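Centromeric protein-C, isoform A (Drosophila melanogaster, PDB 6O2K) probably acts as an adaptor linking chromatin to other proteins at the centromere, this chain being its dimer-forming cupin domain. Local coordinates at residues E93-T98 and E106-L111; Y72-M77 and S126-I131; L85-Q90 and I117-G122; V89-F94 and I131-V136. All blocks are in the same frame, centred on the assembly; numbering follows the deposited sequence.

Contact 1. Residues E93-T98 and E106-L111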
loop_
_atom_site.group_PDB
_atom_site.type_symbol
_atom_site.label_atom_id
_atom_site.label_comp_id
_atom_site.label_asym_id
_atom_site.label_seq_id
_atom_site.Cartn_x
_atom_site.Cartn_y
_atom_site.Cartn_z
ATOM N N GLU B 93 -7.318 9.437 9.502
ATOM C CA GLU B 93 -7.261 10.748 8.865
ATOM C C GLU B 93 -5.988 11.453 9.317
ATOM O O GLU B 93 -5.605 11.349 10.494
ATOM C CB GLU B 93 -8.497 11.584 9.237
ATOM C CG GLU B 93 -8.726 12.854 8.414
ATOM C CD GLU B 93 -9.962 13.625 8.877
ATOM O OE1 GLU B 93 -10.836 13.011 9.533
ATOM O OE2 GLU B 93 -10.058 14.843 8.610
ATOM N N PHE B 94 -5.352 12.178 8.400
ATOM C CA PHE B 94 -4.097 12.849 8.700
ATOM C C PHE B 94 -4.115 14.270 8.158
ATOM O O PHE B 94 -4.711 14.549 7.117
ATOM C CB PHE B 94 -2.894 12.102 8.093
ATOM C CG PHE B 94 -2.546 10.820 8.800
ATOM C CD1 PHE B 94 -1.750 10.836 9.938
ATOM C CD2 PHE B 94 -3.008 9.595 8.324
ATOM C CE1 PHE B 94 -1.419 9.655 10.582
ATOM C CE2 PHE B 94 -2.682 8.408 8.971
ATOM C CZ PHE B 94 -1.891 8.440 10.105
ATOM N N ASN B 95 -3.434 15.163 8.869
ATOM C CA ASN B 95 -3.110 16.490 8.381
ATOM C C ASN B 95 -1.623 16.515 8.064
ATOM O O ASN B 95 -0.802 16.137 8.914
ATOM C CB ASN B 95 -3.448 17.558 9.422
ATOM C CG ASN B 95 -4.940 17.690 9.668
ATOM O OD1 ASN B 95 -5.755 17.405 8.792
ATOM N ND2 ASN B 95 -5.302 18.144 10.861
ATOM N N VAL B 96 -1.276 16.958 6.854
ATOM C CA VAL B 96 0.110 17.000 6.394
ATOM C C VAL B 96 0.457 18.431 6.015
ATOM O O VAL B 96 -0.276 19.064 5.250
ATOM C CB VAL B 96 0.340 16.053 5.200
ATOM C CG1 VAL B 96 1.799 16.139 4.716
ATOM C CG2 VAL B 96 -0.051 14.606 5.573
ATOM N N GLU B 97 1.577 18.933 6.540
ATOM C CA GLU B 97 2.086 20.257 6.195
ATOM C C GLU B 97 3.362 20.092 5.385
ATOM O O GLU B 97 4.261 19.352 5.801
ATOM C CB GLU B 97 2.377 21.099 7.446
ATOM C CG GLU B 97 1.385 20.934 8.604
ATOM C CD GLU B 97 -0.026 21.412 8.274
ATOM O OE1 GLU B 97 -0.993 20.672 8.588
ATOM O OE2 GLU B 97 -0.172 22.520 7.708
ATOM N N THR B 98 3.440 20.774 4.227
ATOM C CA THR B 98 4.596 20.655 3.342
ATOM C C THR B 98 5.129 22.026 2.956
ATOM O O THR B 98 4.353 22.964 2.756
ATOM C CB THR B 98 4.274 19.876 2.044
ATOM O OG1 THR B 98 3.137 20.457 1.393
ATOM C CG2 THR B 98 3.988 18.407 2.350
ATOM N N GLU B 106 4.015 27.364 3.364
ATOM C CA GLU B 106 3.635 26.049 3.857
ATOM C C GLU B 106 2.205 25.743 3.424
ATOM O O GLU B 106 1.326 26.607 3.493
ATOM C CB GLU B 106 3.757 26.012 5.381
ATOM C CG GLU B 106 3.846 24.613 5.987
ATOM C CD GLU B 106 4.090 24.638 7.494
ATOM O OE1 GLU B 106 3.233 24.128 8.248
ATOM O OE2 GLU B 106 5.137 25.172 7.923
ATOM N N VAL B 107 1.970 24.515 2.957
ATOM C CA VAL B 107 0.670 24.099 2.448
ATOM C C VAL B 107 0.126 22.988 3.333
ATOM O O VAL B 107 0.857 22.066 3.715
ATOM C CB VAL B 107 0.757 23.644 0.974
ATOM C CG1 VAL B 107 -0.564 23.058 0.508
ATOM C CG2 VAL B 107 1.180 24.839 0.061
ATOM N N HIS B 108 -1.166 23.083 3.643
ATOM C CA HIS B 108 -1.864 22.179 4.542
ATOM C C HIS B 108 -2.786 21.284 3.711
ATOM O O HIS B 108 -3.587 21.786 2.915
ATOM C CB HIS B 108 -2.650 22.999 5.576
ATOM C CG HIS B 108 -3.635 22.208 6.381
ATOM N ND1 HIS B 108 -3.273 21.483 7.498
ATOM C CD2 HIS B 108 -4.974 22.047 6.248
ATOM C CE1 HIS B 108 -4.344 20.899 8.010
ATOM N NE2 HIS B 108 -5.389 21.225 7.269
ATOM N N SER B 109 -2.662 19.962 3.875
ATOM C CA SER B 109 -3.519 19.009 3.186
ATOM C C SER B 109 -4.139 18.053 4.191
ATOM O O SER B 109 -3.526 17.711 5.202
ATOM C CB SER B 109 -2.758 18.199 2.115
ATOM O OG SER B 109 -1.876 19.005 1.353
ATOM N N VAL B 110 -5.363 17.620 3.905
ATOM C CA VAL B 110 -6.076 16.663 4.751
ATOM C C VAL B 110 -6.284 15.399 3.942
ATOM O O VAL B 110 -6.843 15.460 2.840
ATOM C CB VAL B 110 -7.429 17.207 5.237
ATOM C CG1 VAL B 110 -8.117 16.178 6.161
ATOM C CG2 VAL B 110 -7.256 18.540 5.925
ATOM N N LEU B 111 -5.859 14.256 4.499
ATOM C CA LEU B 111 -5.912 12.968 3.815
ATOM C C LEU B 111 -6.804 11.999 4.582
ATOM O O LEU B 111 -6.623 11.796 5.794
ATOM C CB LEU B 111 -4.513 12.363 3.647
ATOM C CG LEU B 111 -3.423 13.257 3.000
ATOM C CD1 LEU B 111 -2.085 12.550 3.069
ATOM C CD2 LEU B 111 -3.761 13.584 1.552
HETATM O O HOH W 1 0.559 19.527 2.464
#
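The imidazole of His108 meets the carboxylate of Glu97 at its edge, the two planes only 28° apart. His108 ND1 donates to Glu97 OE1 at 2.7 Å, close to the ring plane, and OE1 accepts with its syn lone pair. A weak second bond runs from His108 ND1 to Glu97 OE2 at 3.3 Å. The bend at chi2 (-65°) brings Glu97 CD to the ring. The amide of Asn95 approaches the same ring obliquely, with Asn95 CG 3.7 Å from His108 CE1. These groups stand on one face of the antiparallel hairpin of strands 93-99 and 107-112. On the other face Val96 CG2 touches Leu111 CD1 at 3.8 Å. There one water joins Val96 O, Thr98 OG1, Val107 O and Ser109 OG, and Ser109 OG also bonds Asn34 ND2 of the second subunit. An alanine in place of Glu97 would probably leave His108 ND1 without its carboxylate mate and its ring freer to turn. Glu106 OE1 lies 3.8 Å from Glu97 OE2, and two negative groups this close would probably repel each other. That negative charge is likely to favour a protonated His108, which would in turn ease the repulsion.

Contact 2. Residues Y72-M77 and S126-I131; sequences YQKRSM and SIQNAI
Lys74 faces Gln128 as a non-hydrogen-bonded pair and Arg75 faces Ile127 as a hydrogen-bonded pair, where strands 74-79 and 124-129 run antiparallel, 168° between their short axes. This is one edge of the four-stranded sheet in the cupin fold, strand 74-79 being outermost within the chain. Arg75 N donates to Ile127 O at 2.7 Å. The return bond from Ile127 N to Arg75 O is weak, at 3.3 Å.

Gln128 carries the side-chain contact. Its CG is anti to the backbone N (chi1 -177°), and the chain runs extended beyond it. Gln128 NE2 donates to Tyr72 O at 3.1 Å, nearly straight at 169°. The acceptor lies in the Gln128 amide plane, while the donor is tilted from the Tyr72 carbonyl plane. Lys74 lies alongside, pointing the same way, with Lys74 CG 3.4 Å from Gln128 CD. An alanine in place of Gln128 would probably leave Tyr72 O without this donor and Lys74 CG and CE without the amide beside them.

The Tyr72 ring rests on the turn after the strand. Ile131 O sits 3.8 Å above one face of the Tyr72 ring, offset toward the rim, and also accepts from Tyr72 N. Ala130 O comes to the ring edge, 3.6 Å from Tyr72 CE1. On the sheet face opposite Lys74 and Gln128, Arg75 reaches Tyr53 OH through NE and Tyr125 OH through NH1. Asn129 ND2 donates to Lys133 O and Lys70 O. Asn129 OD1 closes an Asx turn, taking Ile131 N at 3.3 Å from above its carbonyl plane.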
loop_
_atom_site.group_PDB
_atom_site.type_symbol
_atom_site.label_atom_id
_atom_site.label_comp_id
_atom_site.label_asym_id
_atom_site.label_seq_id
_atom_site.Cartn_x
_atom_site.Cartn_y
_atom_site.Cartn_z
ATOM N N TYR B 72 -4.303 11.941 17.828
ATOM C CA TYR B 72 -3.839 13.320 17.702
ATOM C C TYR B 72 -2.321 13.455 17.757
ATOM O O TYR B 72 -1.812 14.572 17.910
ATOM C CB TYR B 72 -4.457 14.228 18.774
ATOM C CG TYR B 72 -5.956 14.384 18.684
ATOM C CD1 TYR B 72 -6.564 14.797 17.508
ATOM C CD2 TYR B 72 -6.762 14.134 19.789
ATOM C CE1 TYR B 72 -7.933 14.953 17.430
ATOM C CE2 TYR B 72 -8.132 14.283 19.720
ATOM C CZ TYR B 72 -8.712 14.696 18.538
ATOM O OH TYR B 72 -10.078 14.847 18.464
ATOM N N GLN B 73 -1.584 12.357 17.644
ATOM C CA GLN B 73 -0.136 12.422 17.739
ATOM C C GLN B 73 0.459 13.147 16.536
ATOM O O GLN B 73 -0.041 13.035 15.409
ATOM C CB GLN B 73 0.448 11.018 17.851
ATOM C CG GLN B 73 1.929 11.016 18.159
ATOM C CD GLN B 73 2.452 9.631 18.449
ATOM O OE1 GLN B 73 1.906 8.638 17.972
ATOM N NE2 GLN B 73 3.519 9.555 19.237
ATOM N N LYS B 74 1.536 13.893 16.786
ATOM C CA LYS B 74 2.283 14.604 15.756
ATOM C C LYS B 74 3.613 13.913 15.499
ATOM O O LYS B 74 4.293 13.482 16.441
ATOM C CB LYS B 74 2.572 16.048 16.166
ATOM C CG LYS B 74 1.381 16.894 16.555
ATOM C CD LYS B 74 1.870 18.271 17.026
ATOM C CE LYS B 74 0.736 19.277 17.166
ATOM N NZ LYS B 74 1.214 20.577 17.704
ATOM N N ARG B 75 3.986 13.822 14.225
ATOM C CA ARG B 75 5.356 13.540 13.817
ATOM C C ARG B 75 6.007 14.859 13.441
ATOM O O ARG B 75 5.506 15.566 12.561
ATOM C CB ARG B 75 5.407 12.574 12.632
ATOM C CG ARG B 75 6.830 12.161 12.220
ATOM C CD ARG B 75 6.757 11.174 11.064
ATOM N NE ARG B 75 8.047 10.584 10.678
ATOM C CZ ARG B 75 8.697 10.872 9.551
ATOM N NH1 ARG B 75 8.211 11.769 8.713
ATOM N NH2 ARG B 75 9.836 10.263 9.258
ATOM N N SER B 76 7.119 15.186 14.096
ATOM C CA SER B 76 7.707 16.497 13.881
ATOM C C SER B 76 8.262 16.620 12.463
ATOM O O SER B 76 8.487 15.631 11.759
ATOM C CB SER B 76 8.798 16.777 14.922
ATOM O OG SER B 76 9.876 15.863 14.810
ATOM N N MET B 77 8.455 17.874 12.052
ATOM C CA MET B 77 8.994 18.227 10.739
ATOM C C MET B 77 10.264 17.455 10.403
ATOM O O MET B 77 11.209 17.408 11.196
ATOM C CB MET B 77 9.284 19.733 10.717
ATOM C CG MET B 77 9.688 20.306 9.363
ATOM S SD MET B 77 11.493 20.361 9.172
ATOM C CE MET B 77 11.908 21.867 10.063
ATOM N N SER B 126 5.538 17.713 7.845
ATOM C CA SER B 126 5.108 17.218 9.147
ATOM C C SER B 126 3.732 16.570 9.026
ATOM O O SER B 126 2.961 16.869 8.106
ATOM C CB SER B 126 5.076 18.337 10.190
ATOM O OG SER B 126 3.991 19.205 9.931
ATOM N N ILE B 127 3.427 15.682 9.981
ATOM C CA ILE B 127 2.225 14.844 9.954
ATOM C C ILE B 127 1.583 14.838 11.338
ATOM O O ILE B 127 2.269 14.622 12.344
ATOM C CB ILE B 127 2.553 13.401 9.536
ATOM C CG1 ILE B 127 3.382 13.364 8.249
ATOM C CG2 ILE B 127 1.266 12.544 9.403
ATOM C CD1 ILE B 127 3.961 11.977 7.959
ATOM N N GLN B 128 0.265 15.052 11.390
ATOM C CA GLN B 128 -0.501 14.900 12.628
ATOM C C GLN B 128 -1.729 14.040 12.369
ATOM O O GLN B 128 -2.460 14.270 11.403
ATOM C CB GLN B 128 -0.950 16.250 13.197
ATOM C CG GLN B 128 -1.704 16.138 14.528
ATOM C CD GLN B 128 -1.715 17.458 15.312
ATOM O OE1 GLN B 128 -1.575 18.538 14.734
ATOM N NE2 GLN B 128 -1.880 17.367 16.633
ATOM N N ASN B 129 -1.929 13.039 13.220
ATOM C CA ASN B 129 -3.189 12.304 13.279
ATOM C C ASN B 129 -4.328 13.278 13.540
ATOM O O ASN B 129 -4.316 13.997 14.541
ATOM C CB ASN B 129 -3.105 11.261 14.396
ATOM C CG ASN B 129 -4.263 10.276 14.389
ATOM O OD1 ASN B 129 -5.236 10.424 13.639
ATOM N ND2 ASN B 129 -4.163 9.259 15.246
ATOM N N ALA B 130 -5.311 13.312 12.650
ATOM C CA ALA B 130 -6.381 14.298 12.749
ATOM C C ALA B 130 -7.537 13.874 13.651
ATOM O O ALA B 130 -8.450 14.681 13.868
ATOM C CB ALA B 130 -6.929 14.624 11.358
ATOM N N ILE B 131 -7.531 12.657 14.198
ATOM C CA ILE B 131 -8.686 12.140 14.928
ATOM C C ILE B 131 -8.266 11.504 16.249
ATOM O O ILE B 131 -7.092 11.220 16.495
ATOM C CB ILE B 131 -9.485 11.125 14.093
ATOM C CG1 ILE B 131 -8.556 10.026 13.582
ATOM C CG2 ILE B 131 -10.186 11.824 12.951
ATOM C CD1 ILE B 131 -9.274 8.887 12.915
#

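Contact 3. Residues L85-Q90 and I117-G122; sequences LKLLVQ and IEIDRG
Leu85 packs against Ile119 and Leu87 against Ile117, both hydrogen-bonded pairs of an antiparallel ladder. The ladder joins strands 85-89 and 116-119 in the larger sheet of the cupin fold, with 156° between their short axes. Strand 116-119 is outermost within the chain, but Ile117 pairs with a strand of the second subunit, so the sheet continues across the dimer.

The leucines differ in conformation. Leu85 CG sits between the backbone N and the carbonyl carbon, the crowded position (chi1 56°). Leu85 CD1 comes to 3.4 Å from Ile119 CG1, tighter than usual carbon contact, and to 3.7 Å from Ile119 CB. Leu87 instead has CG beside its backbone N and anti to the carbonyl carbon. Its CB meets Ile117 CG2 at 3.8 Å, and Leu87 CD1 stands 4.3 Å from Ile119 CG1. In each pair the side chains lie side by side and point the same way. They face inward, where Leu85 and Ile119 touch Tyr125 and Leu87 touches Ile127.

The opposite face carries Lys86 and Glu118, also side by side. The last torsion of Lys86 is bent (chi4 64°), and Lys86 NZ ends 4.4 Å from Glu118 OE2, too far for a salt bridge. Lys86 CE is nearer, 4.0 Å from Glu118 OE2. Glu118 OE1 has its partner across the dimer, the backbone N of Lys59 of the second subunit. In the backbone, Ile119 N donates to Leu85 O at 2.8 Å.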
loop_
_atom_site.group_PDB
_atom_site.type_symbol
_atom_site.label_atom_id
_atom_site.label_comp_id
_atom_site.label_asym_id
_atom_site.label_seq_id
_atom_site.Cartn_x
_atom_site.Cartn_y
_atom_site.Cartn_z
ATOM N N LEU B 85 9.141 10.459 -1.059
ATOM C CA LEU B 85 8.255 9.411 -0.574
ATOM C C LEU B 85 6.815 9.704 -0.962
ATOM O O LEU B 85 6.478 10.799 -1.406
ATOM C CB LEU B 85 8.420 9.225 0.932
ATOM C CG LEU B 85 8.246 10.357 1.923
ATOM C CD1 LEU B 85 6.790 10.545 2.110
ATOM C CD2 LEU B 85 8.860 9.912 3.239
ATOM N N LYS B 86 5.975 8.687 -0.828
ATOM C CA LYS B 86 4.535 8.822 -0.960
ATOM C C LYS B 86 3.912 8.373 0.356
ATOM O O LYS B 86 4.302 7.340 0.904
ATOM C CB LYS B 86 3.999 7.974 -2.121
ATOM C CG LYS B 86 4.607 8.332 -3.469
ATOM C CD LYS B 86 4.015 7.558 -4.627
ATOM C CE LYS B 86 4.777 7.896 -5.923
ATOM N NZ LYS B 86 6.201 7.473 -5.885
ATOM N N LEU B 87 2.970 9.152 0.865
ATOM C CA LEU B 87 2.222 8.797 2.066
ATOM C C LEU B 87 0.802 8.426 1.656
ATOM O O LEU B 87 0.089 9.243 1.059
ATOM C CB LEU B 87 2.226 9.953 3.066
ATOM C CG LEU B 87 3.601 10.484 3.508
ATOM C CD1 LEU B 87 3.442 11.726 4.379
ATOM C CD2 LEU B 87 4.382 9.411 4.272
ATOM N N LEU B 88 0.395 7.202 1.980
ATOM C CA LEU B 88 -0.888 6.655 1.559
ATOM C C LEU B 88 -1.648 6.184 2.790
ATOM O O LEU B 88 -1.199 5.258 3.480
ATOM C CB LEU B 88 -0.678 5.505 0.569
ATOM C CG LEU B 88 -1.893 4.720 0.084
ATOM C CD1 LEU B 88 -2.868 5.626 -0.649
ATOM C CD2 LEU B 88 -1.412 3.604 -0.831
ATOM N N VAL B 89 -2.803 6.794 3.053
ATOM C CA VAL B 89 -3.525 6.531 4.295
ATOM C C VAL B 89 -4.157 5.141 4.250
ATOM O O VAL B 89 -4.917 4.807 3.330
ATOM C CB VAL B 89 -4.571 7.620 4.559
ATOM C CG1 VAL B 89 -5.377 7.295 5.801
ATOM C CG2 VAL B 89 -3.871 8.972 4.731
ATOM N N GLN B 90 -3.833 4.320 5.252
ATOM C CA GLN B 90 -4.389 2.980 5.412
ATOM C C GLN B 90 -5.588 2.958 6.332
ATOM O O GLN B 90 -6.493 2.122 6.150
ATOM C CB GLN B 90 -3.330 2.028 5.972
ATOM C CG GLN B 90 -2.124 1.894 5.081
ATOM C CD GLN B 90 -2.475 1.149 3.819
ATOM O OE1 GLN B 90 -2.875 -0.010 3.868
ATOM N NE2 GLN B 90 -2.342 1.819 2.678
ATOM N N ILE B 117 -0.279 11.454 -0.797
ATOM C CA ILE B 117 0.464 12.670 -1.108
ATOM C C ILE B 117 1.890 12.297 -1.498
ATOM O O ILE B 117 2.493 11.396 -0.909
ATOM C CB ILE B 117 0.445 13.675 0.069
ATOM C CG1 ILE B 117 1.026 15.026 -0.376
ATOM C CG2 ILE B 117 1.218 13.132 1.274
ATOM C CD1 ILE B 117 0.819 16.147 0.659
ATOM N N GLU B 118 2.411 12.978 -2.517
ATOM C CA GLU B 118 3.771 12.813 -3.000
ATOM C C GLU B 118 4.637 13.895 -2.350
ATOM O O GLU B 118 4.308 15.085 -2.431
ATOM C CB GLU B 118 3.792 12.938 -4.534
ATOM C CG GLU B 118 4.964 12.290 -5.253
ATOM C CD GLU B 118 4.727 12.155 -6.771
ATOM O OE1 GLU B 118 3.734 12.703 -7.295
ATOM O OE2 GLU B 118 5.543 11.490 -7.436
ATOM N N ILE B 119 5.705 13.478 -1.678
ATOM C CA ILE B 119 6.670 14.348 -1.013
ATOM C C ILE B 119 7.943 14.315 -1.848
ATOM O O ILE B 119 8.643 13.293 -1.882
ATOM C CB ILE B 119 6.958 13.884 0.424
ATOM C CG1 ILE B 119 5.666 13.625 1.215
ATOM C CG2 ILE B 119 7.894 14.874 1.163
ATOM C CD1 ILE B 119 4.965 14.855 1.718
ATOM N N ASP B 120 8.258 15.426 -2.513
ATOM C CA ASP B 120 9.445 15.477 -3.355
ATOM C C ASP B 120 10.722 15.562 -2.517
ATOM O O ASP B 120 10.719 15.945 -1.342
ATOM C CB ASP B 120 9.386 16.676 -4.307
ATOM C CG ASP B 120 8.140 16.670 -5.165
ATOM O OD1 ASP B 120 7.945 15.695 -5.914
ATOM O OD2 ASP B 120 7.337 17.616 -5.053
ATOM N N ARG B 121 11.834 15.223 -3.157
ATOM C CA ARG B 121 13.126 15.350 -2.507
ATOM C C ARG B 121 13.356 16.795 -2.079
ATOM O O ARG B 121 13.088 17.732 -2.840
ATOM C CB ARG B 121 14.229 14.877 -3.452
ATOM C CG ARG B 121 15.606 14.846 -2.806
ATOM C CD ARG B 121 16.586 14.074 -3.652
ATOM N NE ARG B 121 17.834 13.858 -2.939
ATOM C CZ ARG B 121 18.856 13.157 -3.413
ATOM N NH1 ARG B 121 18.781 12.603 -4.615
ATOM N NH2 ARG B 121 19.957 13.014 -2.684
ATOM N N GLY B 122 13.797 16.972 -0.834
ATOM C CA GLY B 122 14.078 18.278 -0.275
ATOM C C GLY B 122 12.906 18.946 0.417
ATOM O O GLY B 122 13.114 19.946 1.113
#

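Contact 4. Residues V89-F94 and I131-V136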
loop_
_atom_site.group_PDB
_atom_site.type_symbol
_atom_site.label_atom_id
_atom_site.label_comp_id
_atom_site.label_asym_id
_atom_site.label_seq_id
_atom_site.Cartn_x
_atom_site.Cartn_y
_atom_site.Cartn_z
ATOM N N VAL B 89 -2.803 6.794 3.053
ATOM C CA VAL B 89 -3.525 6.531 4.295
ATOM C C VAL B 89 -4.157 5.141 4.250
ATOM O O VAL B 89 -4.917 4.807 3.330
ATOM C CB VAL B 89 -4.571 7.620 4.559
ATOM C CG1 VAL B 89 -5.377 7.295 5.801
ATOM C CG2 VAL B 89 -3.871 8.972 4.731
ATOM N N GLN B 90 -3.833 4.320 5.252
ATOM C CA GLN B 90 -4.389 2.980 5.412
ATOM C C GLN B 90 -5.588 2.958 6.332
ATOM O O GLN B 90 -6.493 2.122 6.150
ATOM C CB GLN B 90 -3.330 2.028 5.972
ATOM C CG GLN B 90 -2.124 1.894 5.081
ATOM C CD GLN B 90 -2.475 1.149 3.819
ATOM O OE1 GLN B 90 -2.875 -0.010 3.868
ATOM N NE2 GLN B 90 -2.342 1.819 2.678
ATOM N N PHE B 91 -5.608 3.835 7.332
ATOM C CA PHE B 91 -6.763 3.908 8.218
ATOM C C PHE B 91 -6.742 5.265 8.899
ATOM O O PHE B 91 -5.678 5.745 9.293
ATOM C CB PHE B 91 -6.752 2.787 9.273
ATOM C CG PHE B 91 -7.994 2.743 10.129
ATOM C CD1 PHE B 91 -8.060 3.456 11.316
ATOM C CD2 PHE B 91 -9.100 2.003 9.738
ATOM C CE1 PHE B 91 -9.204 3.432 12.094
ATOM C CE2 PHE B 91 -10.250 1.960 10.521
ATOM C CZ PHE B 91 -10.309 2.673 11.695
ATOM N N GLY B 92 -7.908 5.879 9.027
ATOM C CA GLY B 92 -7.976 7.125 9.767
ATOM C C GLY B 92 -7.859 8.371 8.918
ATOM O O GLY B 92 -8.250 8.373 7.748
ATOM N N GLU B 93 -7.318 9.437 9.502
ATOM C CA GLU B 93 -7.261 10.748 8.865
ATOM C C GLU B 93 -5.988 11.453 9.317
ATOM O O GLU B 93 -5.605 11.349 10.494
ATOM C CB GLU B 93 -8.497 11.584 9.237
ATOM C CG GLU B 93 -8.726 12.854 8.414
ATOM C CD GLU B 93 -9.962 13.625 8.877
ATOM O OE1 GLU B 93 -10.836 13.011 9.533
ATOM O OE2 GLU B 93 -10.058 14.843 8.610
ATOM N N PHE B 94 -5.352 12.178 8.400
ATOM C CA PHE B 94 -4.097 12.849 8.700
ATOM C C PHE B 94 -4.115 14.270 8.158
ATOM O O PHE B 94 -4.711 14.549 7.117
ATOM C CB PHE B 94 -2.894 12.102 8.093
ATOM C CG PHE B 94 -2.546 10.820 8.800
ATOM C CD1 PHE B 94 -1.750 10.836 9.938
ATOM C CD2 PHE B 94 -3.008 9.595 8.324
ATOM C CE1 PHE B 94 -1.419 9.655 10.582
ATOM C CE2 PHE B 94 -2.682 8.408 8.971
ATOM C CZ PHE B 94 -1.891 8.440 10.105
ATOM N N ILE B 131 -7.531 12.657 14.198
ATOM C CA ILE B 131 -8.686 12.140 14.928
ATOM C C ILE B 131 -8.266 11.504 16.249
ATOM O O ILE B 131 -7.092 11.220 16.495
ATOM C CB ILE B 131 -9.485 11.125 14.093
ATOM C CG1 ILE B 131 -8.556 10.026 13.582
ATOM C CG2 ILE B 131 -10.186 11.824 12.951
ATOM C CD1 ILE B 131 -9.274 8.887 12.915
ATOM N N ASP B 132 -9.276 11.239 17.092
ATOM C CA ASP B 132 -9.090 10.700 18.434
ATOM C C ASP B 132 -9.028 9.170 18.440
ATOM O O ASP B 132 -9.448 8.521 19.412
ATOM C CB ASP B 132 -10.209 11.223 19.341
ATOM C CG ASP B 132 -10.013 10.866 20.810
ATOM O OD1 ASP B 132 -11.001 10.952 21.570
ATOM O OD2 ASP B 132 -8.881 10.509 21.206
ATOM N N LYS B 133 -8.523 8.580 17.363
ATOM C CA LYS B 133 -8.276 7.150 17.267
ATOM C C LYS B 133 -6.910 6.939 16.629
ATOM O O LYS B 133 -6.352 7.837 15.993
ATOM C CB LYS B 133 -9.340 6.437 16.428
ATOM C CG LYS B 133 -10.775 6.676 16.851
ATOM C CD LYS B 133 -11.743 6.326 15.721
ATOM C CE LYS B 133 -11.182 5.232 14.823
ATOM N NZ LYS B 133 -11.584 3.875 15.279
ATOM N N VAL B 134 -6.377 5.726 16.782
ATOM C CA VAL B 134 -5.127 5.399 16.115
ATOM C C VAL B 134 -5.345 5.453 14.609
ATOM O O VAL B 134 -6.302 4.870 14.085
ATOM C CB VAL B 134 -4.629 4.015 16.552
ATOM C CG1 VAL B 134 -3.481 3.569 15.662
ATOM C CG2 VAL B 134 -4.193 4.046 17.999
ATOM N N SER B 135 -4.471 6.175 13.912
ATOM C CA SER B 135 -4.493 6.197 12.450
ATOM C C SER B 135 -3.202 5.591 11.925
ATOM O O SER B 135 -2.181 5.555 12.622
ATOM C CB SER B 135 -4.665 7.615 11.880
ATOM O OG SER B 135 -5.874 8.209 12.308
ATOM N N VAL B 136 -3.250 5.118 10.681
ATOM C CA VAL B 136 -2.149 4.368 10.091
ATOM C C VAL B 136 -1.929 4.855 8.668
ATOM O O VAL B 136 -2.885 4.946 7.889
ATOM C CB VAL B 136 -2.438 2.856 10.081
ATOM C CG1 VAL B 136 -1.293 2.100 9.436
ATOM C CG2 VAL B 136 -2.701 2.350 11.491
#
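Phe91 and Val136 form an antiparallel hydrogen-bonded pair, and the Phe91 ring turns its edge to Val134 and Lys133. Phe91 CB lies 4.4 Å from Val136 CB. CG is anti to the backbone N (chi1 -174°). From there Phe91 CD1 meets Val134 O at 3.6 Å, at the ring edge. Phe91 CE1 meets Lys133 CE at 3.8 Å, and at the tip Phe91 CZ lies 4.0 Å from Lys133 NZ. The lysine crosses the phenylalanine at about a right angle. Met15 and Arg19 of helix 6-19 also touch Phe91.

The pairing contains a classic beta bulge. Gln90 N and Phe91 N both donate to Val136 O, the former at 2.9 Å. Next to the bulge, Ser135 CB lies 3.4 Å from Phe94 CZ. A side chain on Gly92 would clash with Ser135 OG. That hydroxyl bonds Asn129 OD1 and takes a weak bond from Glu93 N.

Two donors on one acceptor would tie the corner at residue 90 firmly to strand 135-141. Lys133 NZ approaches the Phe91 ring in its plane, where the pi cloud would offer little attraction. Its charge is met instead by a salt bridge to Asp5 of the second subunit, consistent with a role in the dimer interface.

Contacts 1 and 2 share one sheet, their centres about 9 Å apart. Strand 93-99 bonds strand 124-129 through Asn95 N to Gln128 O at 2.9 Å. Contact 3 belongs to the other sheet and packs against both: Ile127 CD1 meets Leu87 CD1 at 3.6 Å, and Thr98 CG2 meets Ile119 CD1 at 3.7 Å. Contact 4 lies where the chain passes between the sheets. It shares Val89 and Gln90 with contact 3, and Glu93 and Phe94 with contact 1. It also meets contact 2 at Asn129 OD1 and Ser135 OG, 2.7 Å apart. Contacts 1 and 3 are nested inside the loop closed by contact 2. All four touch the second subunit.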